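Local coordinates for 3-oxoacyl-(Acyl-carrier protein) synthase (Burkholderia xenovorans, PDB 4EFI), which probably catalyses the condensation of an acyl group with malonyl-acyl carrier protein, as a thiolase-fold 3-oxoacyl-(acyl-carrier-protein) synthase of the KAS III family, at residues T322-M327 against A340-P345; A190-I195 against D255-D260. One frame throughout, in Å; residues are numbered along the deposited sequence. Where two conformers were deposited one is given.

In the fold
Contacts 1 and 2 both involve the five-stranded mixed sheet of this thiolase-fold chain. Contact 1, mostly buried, pairs two strands within the sheet, 323-331 and 335-343. Contact 2 is partly buried and lays the C-terminal end of helix 235-257 over the neighbouring strand 190-197. Their chemistry follows their place: 322-327 and 340-345 are joined by directional backbone hydrogen bonds, whereas 190-195 and 255-260 meet through apolar carbons and a carbonyl oxygen set over an imidazole face. The two are joined where the strands adjoin, by a probable backbone hydrogen bond from Ala-340 N to His-192 O (2.8 Å). Nearby, Ala-340 CB packs against Ala-257 CB on the side covered by helix 235-257.

Contact 1: residues T322-M327 against A340-P345; sequences TLQLGM and ALAVGP
Residues 322-327 and 340-345 run side by side as the open end of an antiparallel beta hairpin in the mixed sheet of the thiolase fold; the short strand axes approach to 4.7 Å at 149°. Leu-323 pairs with Val-343 and Leu-325 with Leu-341 as hydrogen-bonded pairs. The first has two bonds of equal length, Leu-323 N to Val-343 O and Val-343 N to Leu-323 O, both 2.8 Å. The second is slightly longer, with Leu-325 N to Leu-341 O at 3.0 Å and Leu-341 N to Leu-325 O at 3.1 Å. Gln-324 with Ala-342 and Gly-326 with Ala-340 form the non-hydrogen-bonded pairs between and beyond them.

The side chains of Leu-323, Leu-325, Leu-341 and Val-343 share one face, covered by helices 315-320 and 130-143. There the side chains of Leu-325 and Val-343 cross at about a right angle, bringing CD1 of Leu-325 within 3.8 Å of CG2 of Val-343. Farther along, from a CG set between the backbone N and carbonyl carbon (chi1 76°), CD2 of Leu-341 meets the methyl CE of Met-327, at the end of a chain extended beyond CG, at 4.1 Å.

Past the paired strands, Gly-344 takes a positive phi at which a CB would jam against the carbonyl oxygen of Val-343, and a cis peptide leads into Pro-345. The hydroxyl of Thr-322 closes this end: OG1 donates to Gly-344 O at 2.8 Å, from 43° out of the carbonyl plane.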
ATOM      1  N   THR A 322       8.563  19.538  -7.948  1.00 18.07           N
ATOM      2  CA  THR A 322       8.895  18.165  -8.280  1.00 18.82           C
ATOM      3  C   THR A 322       9.679  17.581  -7.098  1.00 17.37           C
ATOM      4  O   THR A 322      10.661  18.188  -6.635  1.00 19.08           O
ATOM      5  CB  THR A 322       9.758  18.119  -9.544  1.00 19.44           C
ATOM      6  OG1 THR A 322       9.063  18.746 -10.629  1.00 21.73           O
ATOM      7  CG2 THR A 322      10.103  16.711  -9.905  1.00 19.55           C
ATOM      8  N   LEU A 323       9.221  16.449  -6.595  1.00 16.09           N
ATOM      9  CA  LEU A 323       9.874  15.739  -5.503  1.00 16.36           C
ATOM     10  C   LEU A 323      10.560  14.507  -6.040  1.00 15.91           C
ATOM     11  O   LEU A 323      10.014  13.800  -6.885  1.00 16.98           O
ATOM     12  CB  LEU A 323       8.865  15.307  -4.439  1.00 15.94           C
ATOM     13  CG  LEU A 323       8.062  16.437  -3.774  1.00 17.59           C
ATOM     14  CD1 LEU A 323       7.241  15.858  -2.641  1.00 19.46           C
ATOM     15  CD2 LEU A 323       8.964  17.573  -3.261  1.00 17.29           C
ATOM     16  N   GLN A 324      11.770  14.262  -5.562  0.59 16.11           N
ATOM     17  CA  GLN A 324      12.487  13.025  -5.812  0.59 15.87           C
ATOM     18  C   GLN A 324      12.107  12.060  -4.714  0.59 15.24           C
ATOM     19  O   GLN A 324      12.394  12.283  -3.543  0.59 15.19           O
ATOM     20  CB  GLN A 324      13.995  13.267  -5.795  0.59 18.02           C
ATOM     21  CG  GLN A 324      14.832  11.996  -6.017  0.59 19.33           C
ATOM     22  CD  GLN A 324      14.651  11.420  -7.403  0.59 22.03           C
ATOM     23  OE1 GLN A 324      14.244  12.121  -8.321  0.59 21.73           O
ATOM     24  NE2 GLN A 324      14.931  10.129  -7.556  0.59 24.82           N
ATOM     25  N   LEU A 325      11.422  10.993  -5.084  1.00 15.06           N
ATOM     26  CA  LEU A 325      10.916  10.051  -4.108  1.00 14.25           C
ATOM     27  C   LEU A 325      11.430   8.633  -4.287  1.00 15.23           C
ATOM     28  O   LEU A 325      11.578   8.145  -5.417  1.00 15.45           O
ATOM     29  CB  LEU A 325       9.389   9.992  -4.213  1.00 14.92           C
ATOM     30  CG  LEU A 325       8.671  11.337  -4.005  1.00 15.67           C
ATOM     31  CD1 LEU A 325       7.186  11.187  -4.237  1.00 16.33           C
ATOM     32  CD2 LEU A 325       8.932  11.855  -2.618  1.00 16.37           C
ATOM     33  N   GLY A 326      11.642   7.966  -3.153  1.00 13.64           N
ATOM     34  CA  GLY A 326      11.851   6.527  -3.122  1.00 13.84           C
ATOM     35  C   GLY A 326      10.707   5.895  -2.361  1.00 15.00           C
ATOM     36  O   GLY A 326      10.228   6.469  -1.383  1.00 15.87           O
ATOM     37  N   MET A 327      10.240   4.740  -2.822  1.00 12.79           N
ATOM     38  CA  MET A 327       9.077   4.060  -2.235  1.00 12.08           C
ATOM     39  C   MET A 327       9.456   2.611  -2.004  1.00 11.65           C
ATOM     40  O   MET A 327      10.050   2.002  -2.881  1.00 13.35           O
ATOM     41  CB  MET A 327       7.862   4.122  -3.159  1.00 11.97           C
ATOM     42  CG  MET A 327       7.487   5.523  -3.554  1.00 12.69           C
ATOM     43  SD  MET A 327       6.054   5.538  -4.618  1.00 15.04           S
ATOM     44  CE  MET A 327       6.012   7.249  -5.160  1.00 16.69           C
ATOM     45  N   ALA A 340      11.642   4.387  -7.595  1.00 13.28           N
ATOM     46  CA  ALA A 340      12.380   5.619  -7.411  1.00 13.55           C
ATOM     47  C   ALA A 340      12.135   6.455  -8.637  1.00 13.28           C
ATOM     48  O   ALA A 340      12.440   6.040  -9.743  1.00 14.94           O
ATOM     49  CB  ALA A 340      13.858   5.352  -7.262  1.00 15.84           C
ATOM     50  N   LEU A 341      11.597   7.656  -8.436  1.00 14.63           N
ATOM     51  CA  LEU A 341      11.218   8.507  -9.547  1.00 14.87           C
ATOM     52  C   LEU A 341      10.901   9.925  -9.043  1.00 14.60           C
ATOM     53  O   LEU A 341      10.675  10.150  -7.851  1.00 15.39           O
ATOM     54  CB  LEU A 341      10.013   7.934 -10.317  1.00 15.12           C
ATOM     55  CG  LEU A 341       8.635   8.092  -9.681  1.00 15.84           C
ATOM     56  CD1 LEU A 341       7.562   7.591 -10.633  1.00 18.48           C
ATOM     57  CD2 LEU A 341       8.515   7.379  -8.356  1.00 16.70           C
ATOM     58  N   ALA A 342      10.886  10.865  -9.983  1.00 15.62           N
ATOM     59  CA  ALA A 342      10.413  12.225  -9.750  1.00 14.50           C
ATOM     60  C   ALA A 342       8.894  12.277  -9.863  1.00 15.89           C
ATOM     61  O   ALA A 342       8.292  11.662 -10.751  1.00 17.35           O
ATOM     62  CB  ALA A 342      11.054  13.176 -10.735  1.00 16.49           C
ATOM     63  N   VAL A 343       8.263  13.018  -8.962  1.00 15.59           N
ATOM     64  CA  VAL A 343       6.820  13.176  -8.939  1.00 16.05           C
ATOM     65  C   VAL A 343       6.444  14.637  -8.704  1.00 16.51           C
ATOM     66  O   VAL A 343       6.960  15.267  -7.787  1.00 16.78           O
ATOM     67  CB  VAL A 343       6.202  12.349  -7.816  1.00 15.57           C
ATOM     68  CG1 VAL A 343       4.697  12.529  -7.798  1.00 16.53           C
ATOM     69  CG2 VAL A 343       6.586  10.852  -7.928  1.00 15.97           C
ATOM     70  N   GLY A 344       5.568  15.185  -9.539  1.00 16.02           N
ATOM     71  CA  GLY A 344       5.045  16.518  -9.322  1.00 16.77           C
ATOM     72  C   GLY A 344       5.768  17.590 -10.121  1.00 17.28           C
ATOM     73  O   GLY A 344       6.704  17.302 -10.881  1.00 18.76           O
ATOM     74  N   PRO A 345       5.345  18.842  -9.960  1.00 16.67           N
ATOM     75  CA  PRO A 345       4.270  19.237  -9.043  1.00 16.82           C
ATOM     76  C   PRO A 345       2.903  18.699  -9.417  1.00 18.74           C
ATOM     77  O   PRO A 345       2.615  18.516 -10.604  1.00 19.56           O
ATOM     78  CB  PRO A 345       4.268  20.761  -9.121  1.00 19.23           C
ATOM     79  CG  PRO A 345       4.942  21.099 -10.403  1.00 21.07           C
ATOM     80  CD  PRO A 345       5.900  19.990 -10.695  1.00 18.64           C
TER

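Contact 2: residues A190-I195 against D255-D260; sequences AAHFII and DIAGRD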
ATOM      1  N   ALA A 190      13.266   8.962 -16.238  1.00 25.31           N
ATOM      2  CA  ALA A 190      13.068   7.516 -16.064  1.00 21.27           C
ATOM      3  C   ALA A 190      12.605   7.166 -14.651  1.00 22.79           C
ATOM      4  O   ALA A 190      12.952   7.855 -13.685  1.00 26.31           O
ATOM      5  CB  ALA A 190      14.329   6.774 -16.373  1.00 27.29           C
ATOM      6  N   ALA A 191      11.845   6.084 -14.534  1.00 17.37           N
ATOM      7  CA  ALA A 191      11.480   5.526 -13.246  1.00 15.64           C
ATOM      8  C   ALA A 191      12.161   4.171 -13.107  1.00 16.97           C
ATOM      9  O   ALA A 191      12.267   3.423 -14.082  1.00 18.00           O
ATOM     10  CB  ALA A 191       9.980   5.373 -13.127  1.00 16.10           C
ATOM     11  N   HIS A 192      12.626   3.855 -11.905  1.00 15.38           N
ATOM     12  CA  HIS A 192      13.325   2.599 -11.630  1.00 15.54           C
ATOM     13  C   HIS A 192      12.599   1.821 -10.545  1.00 15.70           C
ATOM     14  O   HIS A 192      12.078   2.406  -9.581  1.00 15.84           O
ATOM     15  CB  HIS A 192      14.755   2.865 -11.167  1.00 17.73           C
ATOM     16  CG  HIS A 192      15.581   3.579 -12.183  1.00 19.86           C
ATOM     17  ND1 HIS A 192      16.326   2.918 -13.133  1.00 22.91           N
ATOM     18  CD2 HIS A 192      15.740   4.899 -12.428  1.00 21.42           C
ATOM     19  CE1 HIS A 192      16.931   3.802 -13.907  1.00 24.00           C
ATOM     20  NE2 HIS A 192      16.594   5.011 -13.498  1.00 23.40           N
ATOM     21  N   PHE A 193      12.557   0.498 -10.701  1.00 14.32           N
ATOM     22  CA  PHE A 193      11.822  -0.385  -9.810  1.00 14.31           C
ATOM     23  C   PHE A 193      12.631  -1.646  -9.570  1.00 13.79           C
ATOM     24  O   PHE A 193      13.396  -2.080 -10.434  1.00 15.16           O
ATOM     25  CB  PHE A 193      10.498  -0.812 -10.430  1.00 14.69           C
ATOM     26  CG  PHE A 193       9.639   0.323 -10.886  1.00 14.20           C
ATOM     27  CD1 PHE A 193       9.765   0.838 -12.170  1.00 14.57           C
ATOM     28  CD2 PHE A 193       8.677   0.876 -10.053  1.00 12.94           C
ATOM     29  CE1 PHE A 193       8.951   1.886 -12.593  1.00 14.90           C
ATOM     30  CE2 PHE A 193       7.865   1.903 -10.488  1.00 14.06           C
ATOM     31  CZ  PHE A 193       8.011   2.419 -11.748  1.00 15.38           C
ATOM     32  N   ILE A 194      12.454  -2.223  -8.384  1.00 13.41           N
ATOM     33  CA  ILE A 194      12.988  -3.553  -8.061  1.00 13.42           C
ATOM     34  C   ILE A 194      11.860  -4.356  -7.450  1.00 14.50           C
ATOM     35  O   ILE A 194      11.120  -3.846  -6.603  1.00 14.16           O
ATOM     36  CB  ILE A 194      14.188  -3.498  -7.097  1.00 13.82           C
ATOM     37  CG1 ILE A 194      15.291  -2.606  -7.682  1.00 16.43           C
ATOM     38  CG2 ILE A 194      14.689  -4.927  -6.805  1.00 16.08           C
ATOM     39  CD1 ILE A 194      16.575  -2.567  -6.853  1.00 17.53           C
ATOM     40  N   ILE A 195      11.652  -5.581  -7.926  1.00 13.81           N
ATOM     41  CA  ILE A 195      10.551  -6.417  -7.443  1.00 13.44           C
ATOM     42  C   ILE A 195      11.058  -7.812  -7.121  1.00 12.22           C
ATOM     43  O   ILE A 195      11.666  -8.460  -7.984  1.00 13.55           O
ATOM     44  CB  ILE A 195       9.389  -6.516  -8.461  1.00 12.61           C
ATOM     45  CG1 ILE A 195       8.855  -5.131  -8.843  1.00 14.51           C
ATOM     46  CG2 ILE A 195       8.264  -7.370  -7.892  1.00 13.96           C
ATOM     47  CD1 ILE A 195       7.763  -5.172  -9.928  1.00 14.69           C
ATOM     48  N   ASP A 255      21.288   2.926  -5.890  1.00 21.66           N
ATOM     49  CA  ASP A 255      22.392   2.778  -6.829  1.00 22.57           C
ATOM     50  C   ASP A 255      21.903   2.868  -8.282  1.00 22.10           C
ATOM     51  O   ASP A 255      22.496   3.566  -9.099  1.00 26.15           O
ATOM     52  CB  ASP A 255      23.138   1.457  -6.575  1.00 25.06           C
ATOM     53  CG  ASP A 255      23.957   1.474  -5.289  1.00 36.51           C
ATOM     54  OD1 ASP A 255      24.231   2.566  -4.742  1.00 36.52           O
ATOM     55  OD2 ASP A 255      24.338   0.380  -4.813  1.00 41.28           O
ATOM     56  N   ILE A 256      20.810   2.187  -8.605  1.00 21.17           N
ATOM     57  CA  ILE A 256      20.329   2.161  -9.998  1.00 21.68           C
ATOM     58  C   ILE A 256      19.598   3.437 -10.448  1.00 23.55           C
ATOM     59  O   ILE A 256      19.521   3.724 -11.645  1.00 25.93           O
ATOM     60  CB  ILE A 256      19.459   0.911 -10.313  1.00 21.31           C
ATOM     61  CG1 ILE A 256      18.102   0.947  -9.591  1.00 21.00           C
ATOM     62  CG2 ILE A 256      20.237  -0.365  -9.989  1.00 25.14           C
ATOM     63  CD1 ILE A 256      17.167  -0.213  -9.994  1.00 23.51           C
ATOM     64  N   ALA A 257      19.088   4.212  -9.498  1.00 22.47           N
ATOM     65  CA  ALA A 257      18.371   5.446  -9.816  1.00 23.93           C
ATOM     66  C   ALA A 257      19.286   6.663 -10.016  1.00 25.82           C
ATOM     67  O   ALA A 257      18.830   7.705 -10.485  1.00 33.84           O
ATOM     68  CB  ALA A 257      17.328   5.729  -8.744  1.00 23.04           C
ATOM     69  N   GLY A 258      20.552   6.530  -9.638  1.00 25.02           N
ATOM     70  CA  GLY A 258      21.583   7.499  -9.979  1.00 27.75           C
ATOM     71  C   GLY A 258      21.601   8.826  -9.231  1.00 30.78           C
ATOM     72  O   GLY A 258      22.331   9.747  -9.624  1.00 31.01           O
ATOM     73  N   ARG A 259      20.830   8.929  -8.153  1.00 28.05           N
ATOM     74  CA  ARG A 259      20.751  10.154  -7.350  1.00 26.87           C
ATOM     75  C   ARG A 259      21.293   9.942  -5.935  1.00 25.28           C
ATOM     76  O   ARG A 259      21.017   8.932  -5.289  1.00 26.74           O
ATOM     77  CB  ARG A 259      19.298  10.642  -7.257  1.00 28.55           C
ATOM     78  CG  ARG A 259      18.709  11.150  -8.564  1.00 32.75           C
ATOM     79  CD  ARG A 259      19.251  12.525  -8.922  1.00 38.44           C
ATOM     80  NE  ARG A 259      18.826  13.539  -7.957  1.00 40.87           N
ATOM     81  CZ  ARG A 259      17.759  14.324  -8.099  1.00 40.69           C
ATOM     82  NH1 ARG A 259      16.992  14.244  -9.179  1.00 38.74           N
ATOM     83  NH2 ARG A 259      17.465  15.203  -7.155  1.00 44.98           N
ATOM     84  N   ASP A 260      22.038  10.925  -5.442  1.00 26.62           N
ATOM     85  CA  ASP A 260      22.561  10.873  -4.084  1.00 30.94           C
ATOM     86  C   ASP A 260      21.438  10.793  -3.069  1.00 24.62           C
ATOM     87  O   ASP A 260      20.396  11.440  -3.221  1.00 24.87           O
ATOM     88  CB  ASP A 260      23.397  12.122  -3.792  1.00 29.71           C
TER
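The carbonyl oxygen of Ile-256 stands over one face of the His-192 imidazole, 3.4 Å from CE1 and displaced toward that rim of the ring. It lies above ring carbons and nitrogens alike, a face contact and not a hydrogen bond to the imidazole. This is a helix-on-sheet packing of the thiolase fold, in which the last turn of helix 235-257 rests on strand 190-197. The next residue lies over the same ring face: the CA of Ala-257 makes a CH-pi contact, 4.1 Å from the ring centroid and 26° off the normal, with CD2 its nearest ring atom at 3.7 Å. A carbonyl at a helix C-terminus held so close may polarise the ring, perhaps favouring a protonated imidazole.

CG of His-192 is anti to the carbonyl carbon (chi1 -61°), and chi2 near -90° turns the ring so that one face meets Ile-256 O and Ala-257 CA. His-192 and Ile-194 point toward the helix, while Phe-193 between them points away and meets Trp-136 of helix 130-143 edge-to-face. The strand is thus packed between helices on its two faces.

Beside the imidazole the contact is apolar. CD1 of Ile-256 lies 4.1 Å from CB of His-192, and Leu-249 and Thr-253 of the same helix also touch Ile-194. The Ile-194 and Ile-256 side chains pass each other obliquely, with CG1 of Ile-194 3.8 Å from CD1 of Ile-256.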